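Local coordinates for IRMA (Escherichia coli CFT073, PDB 5EK5), which is a secreted, virulence-associated protein with a fibronectin-like fold that probably mimics a host interleukin receptor, at residues Y8-N13 and R29-G34. Residues are numbered along the deposited sequence; the frame is centred on the assembly and turned at random.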
ATOM      1  N   TYR B   8     -16.938  -3.466  -0.510  1.00 65.34           N
ATOM      2  CA  TYR B   8     -15.672  -2.816  -0.822  1.00 62.63           C
ATOM      3  C   TYR B   8     -14.508  -3.787  -0.653  1.00 61.40           C
ATOM      4  O   TYR B   8     -14.393  -4.466   0.370  1.00 54.70           O
ATOM      5  CB  TYR B   8     -15.479  -1.595   0.082  1.00 62.55           C
ATOM      6  CG  TYR B   8     -14.156  -0.869  -0.057  1.00 63.73           C
ATOM      7  CD1 TYR B   8     -13.930   0.028  -1.093  1.00 64.27           C
ATOM      8  CD2 TYR B   8     -13.134  -1.083   0.858  1.00 62.39           C
ATOM      9  CE1 TYR B   8     -12.720   0.703  -1.201  1.00 56.70           C
ATOM     10  CE2 TYR B   8     -11.923  -0.424   0.752  1.00 57.92           C
ATOM     11  CZ  TYR B   8     -11.720   0.466  -0.277  1.00 55.50           C
ATOM     12  OH  TYR B   8     -10.511   1.118  -0.368  1.00 56.67           O
ATOM     13  N   ILE B   9     -13.658  -3.859  -1.675  1.00 58.32           N
ATOM     14  CA  ILE B   9     -12.369  -4.531  -1.565  1.00 50.77           C
ATOM     15  C   ILE B   9     -11.272  -3.667  -2.158  1.00 49.31           C
ATOM     16  O   ILE B   9     -11.189  -3.498  -3.375  1.00 49.54           O
ATOM     17  CB  ILE B   9     -12.346  -5.888  -2.299  1.00 49.29           C
ATOM     18  CG1 ILE B   9     -13.428  -6.819  -1.764  1.00 52.69           C
ATOM     19  CG2 ILE B   9     -10.976  -6.545  -2.170  1.00 48.86           C
ATOM     20  CD1 ILE B   9     -13.620  -8.057  -2.603  1.00 52.38           C
ATOM     21  N   SER B  10     -10.413  -3.136  -1.299  1.00 48.94           N
ATOM     22  CA  SER B  10      -9.189  -2.525  -1.767  1.00 48.52           C
ATOM     23  C   SER B  10      -8.227  -3.666  -2.045  1.00 45.00           C
ATOM     24  O   SER B  10      -8.216  -4.669  -1.332  1.00 42.33           O
ATOM     25  CB  SER B  10      -8.621  -1.551  -0.739  1.00 54.36           C
ATOM     26  OG  SER B  10      -8.033  -2.252   0.341  1.00 58.60           O
ATOM     27  N   ILE B  11      -7.422  -3.521  -3.087  1.00 40.06           N
ATOM     28  CA  ILE B  11      -6.502  -4.578  -3.456  1.00 37.04           C
ATOM     29  C   ILE B  11      -5.203  -3.960  -3.943  1.00 35.52           C
ATOM     30  O   ILE B  11      -5.197  -3.014  -4.734  1.00 36.03           O
ATOM     31  CB  ILE B  11      -7.114  -5.517  -4.527  1.00 44.31           C
ATOM     32  CG1 ILE B  11      -6.140  -6.641  -4.886  1.00 45.70           C
ATOM     33  CG2 ILE B  11      -7.541  -4.737  -5.764  1.00 42.99           C
ATOM     34  CD1 ILE B  11      -6.770  -7.758  -5.690  1.00 45.22           C
ATOM     35  N   ARG B  12      -4.100  -4.478  -3.422  1.00 34.21           N
ATOM     36  CA  ARG B  12      -2.784  -3.983  -3.776  1.00 33.23           C
ATOM     37  C   ARG B  12      -1.752  -5.092  -3.692  1.00 32.05           C
ATOM     38  O   ARG B  12      -1.921  -6.056  -2.948  1.00 32.21           O
ATOM     39  CB  ARG B  12      -2.397  -2.812  -2.866  1.00 36.00           C
ATOM     40  CG  ARG B  12      -2.223  -3.180  -1.397  1.00 34.68           C
ATOM     41  CD  ARG B  12      -1.981  -1.937  -0.547  1.00 40.64           C
ATOM     42  NE  ARG B  12      -1.714  -2.258   0.852  1.00 37.24           N
ATOM     43  CZ  ARG B  12      -0.501  -2.408   1.371  1.00 37.65           C
ATOM     44  NH1 ARG B  12       0.574  -2.268   0.608  1.00 36.94           N
ATOM     45  NH2 ARG B  12      -0.361  -2.699   2.657  1.00 39.27           N
ATOM     46  N   ASN B  13      -0.681  -4.941  -4.459  1.00 31.30           N
ATOM     47  CA  ASN B  13       0.414  -5.890  -4.443  1.00 30.58           C
ATOM     48  C   ASN B  13       1.398  -5.525  -3.339  1.00 31.31           C
ATOM     49  O   ASN B  13       1.884  -4.395  -3.280  1.00 32.13           O
ATOM     50  CB  ASN B  13       1.109  -5.919  -5.802  1.00 30.53           C
ATOM     51  CG  ASN B  13       2.415  -6.672  -5.773  1.00 31.14           C
ATOM     52  OD1 ASN B  13       3.466  -6.123  -6.101  1.00 35.32           O
ATOM     53  ND2 ASN B  13       2.358  -7.940  -5.388  1.00 30.70           N
ATOM     54  N   ARG B  29      -2.764  -8.195  -1.040  1.00 46.67           N
ATOM     55  CA  ARG B  29      -3.587  -8.027   0.146  1.00 42.15           C
ATOM     56  C   ARG B  29      -4.946  -7.461  -0.236  1.00 37.49           C
ATOM     57  O   ARG B  29      -5.033  -6.447  -0.938  1.00 36.05           O
ATOM     58  CB  ARG B  29      -2.911  -7.134   1.176  1.00 43.65           C
ATOM     59  CG  ARG B  29      -3.724  -6.980   2.454  1.00 50.09           C
ATOM     60  CD  ARG B  29      -2.998  -6.105   3.439  1.00 57.11           C
ATOM     61  NE  ARG B  29      -1.751  -6.727   3.877  1.00 63.01           N
ATOM     62  CZ  ARG B  29      -0.860  -6.143   4.674  1.00 63.50           C
ATOM     63  NH1 ARG B  29      -1.071  -4.917   5.129  1.00 54.99           N
ATOM     64  NH2 ARG B  29       0.245  -6.787   5.021  1.00 69.76           N
ATOM     65  N   LEU B  30      -6.003  -8.123   0.220  1.00 39.15           N
ATOM     66  CA  LEU B  30      -7.352  -7.634  -0.017  1.00 41.94           C
ATOM     67  C   LEU B  30      -7.912  -7.144   1.308  1.00 46.16           C
ATOM     68  O   LEU B  30      -7.739  -7.788   2.335  1.00 45.32           O
ATOM     69  CB  LEU B  30      -8.242  -8.728  -0.619  1.00 44.47           C
ATOM     70  CG  LEU B  30      -8.118  -9.044  -2.116  1.00 41.74           C
ATOM     71  CD1 LEU B  30      -6.758  -9.649  -2.436  1.00 39.72           C
ATOM     72  CD2 LEU B  30      -9.231  -9.969  -2.585  1.00 43.52           C
ATOM     73  N   ASP B  31      -8.582  -5.999   1.274  1.00 44.92           N
ATOM     74  CA  ASP B  31      -9.031  -5.342   2.495  1.00 48.18           C
ATOM     75  C   ASP B  31     -10.421  -4.742   2.313  1.00 53.89           C
ATOM     76  O   ASP B  31     -10.664  -3.998   1.366  1.00 53.36           O
ATOM     77  CB  ASP B  31      -8.027  -4.258   2.894  1.00 51.74           C
ATOM     78  CG  ASP B  31      -8.292  -3.673   4.274  1.00 61.07           C
ATOM     79  OD1 ASP B  31      -9.379  -3.899   4.845  1.00 69.80           O
ATOM     80  OD2 ASP B  31      -7.396  -2.970   4.790  1.00 60.36           O
ATOM     81  N   ASN B  32     -11.335  -5.080   3.216  1.00 65.23           N
ATOM     82  CA  ASN B  32     -12.687  -4.537   3.143  1.00 71.72           C
ATOM     83  C   ASN B  32     -12.872  -3.229   3.922  1.00 76.70           C
ATOM     84  O   ASN B  32     -13.998  -2.788   4.156  1.00 81.35           O
ATOM     85  CB  ASN B  32     -13.687  -5.605   3.603  1.00 75.36           C
ATOM     86  CG  ASN B  32     -13.752  -5.753   5.114  1.00 75.35           C
ATOM     87  OD1 ASN B  32     -12.828  -5.380   5.840  1.00 71.62           O
ATOM     88  ND2 ASN B  32     -14.845  -6.332   5.593  1.00 76.41           N
ATOM     89  N   GLY B  33     -11.754  -2.614   4.303  1.00 74.94           N
ATOM     90  CA  GLY B  33     -11.747  -1.303   4.935  1.00 73.98           C
ATOM     91  C   GLY B  33     -12.456  -1.203   6.272  1.00 77.49           C
ATOM     92  O   GLY B  33     -12.656  -0.106   6.805  1.00 79.81           O
ATOM     93  N   GLY B  34     -12.810  -2.350   6.834  1.00 79.17           N
ATOM     94  CA  GLY B  34     -13.437  -2.397   8.138  1.00 82.77           C
ATOM     95  C   GLY B  34     -14.949  -2.437   8.039  1.00 87.88           C
ATOM     96  O   GLY B  34     -15.642  -2.466   9.060  1.00 88.37           O
TER
HETATM   97  O   HOH W   1      -5.420  -3.611   0.476  1.00 37.12           O
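Leu30 packs against Ile9 and Ile11 on the buried face of an antiparallel strand pair. Leu30 CD1 lies 3.8 Å from Ile11 CD1, the two side chains running side by side. Leu30 CG meets Ile9 CG2, also at 3.8 Å. Ile9 CG2, anti to its backbone N, is the branch that touches Leu30.

The other face, with Ser10, Arg12, Arg29 and Asp31, is polar, partly exposed and watered. Ser10 OG sits 3.2 Å from Asp31 CB, and a water bridges this hydroxyl to Arg29 O. Arg12 and Arg29 rise alongside each other. Their guanidinium planes are 78° apart, with Arg12 NH2 3.4 Å from Arg29 NH1, a pairing of two donors that probably costs energy. Asp76 gives Arg29 a weak, long ion pair.

Ser10 and Asp31 exchange two backbone hydrogen bonds, Ser10 N to Asp31 O being 2.8 Å. Past the strand, Gly33 N donates to Asp31 OD1 (2.8 Å), an Asx turn. Gly33 N also lies at the Tyr8 ring edge. Tyr8 OH is hydrogen-bonded to Asp112 OD2.

The hairpin of strands 9-19 and 23-31 is central in a four-stranded sheet between strands 74-82 and 111-113. Strand 42-49 of the second sheet covers Ile9 and Leu30 through Leu42 and Ile44, as in a beta sandwich.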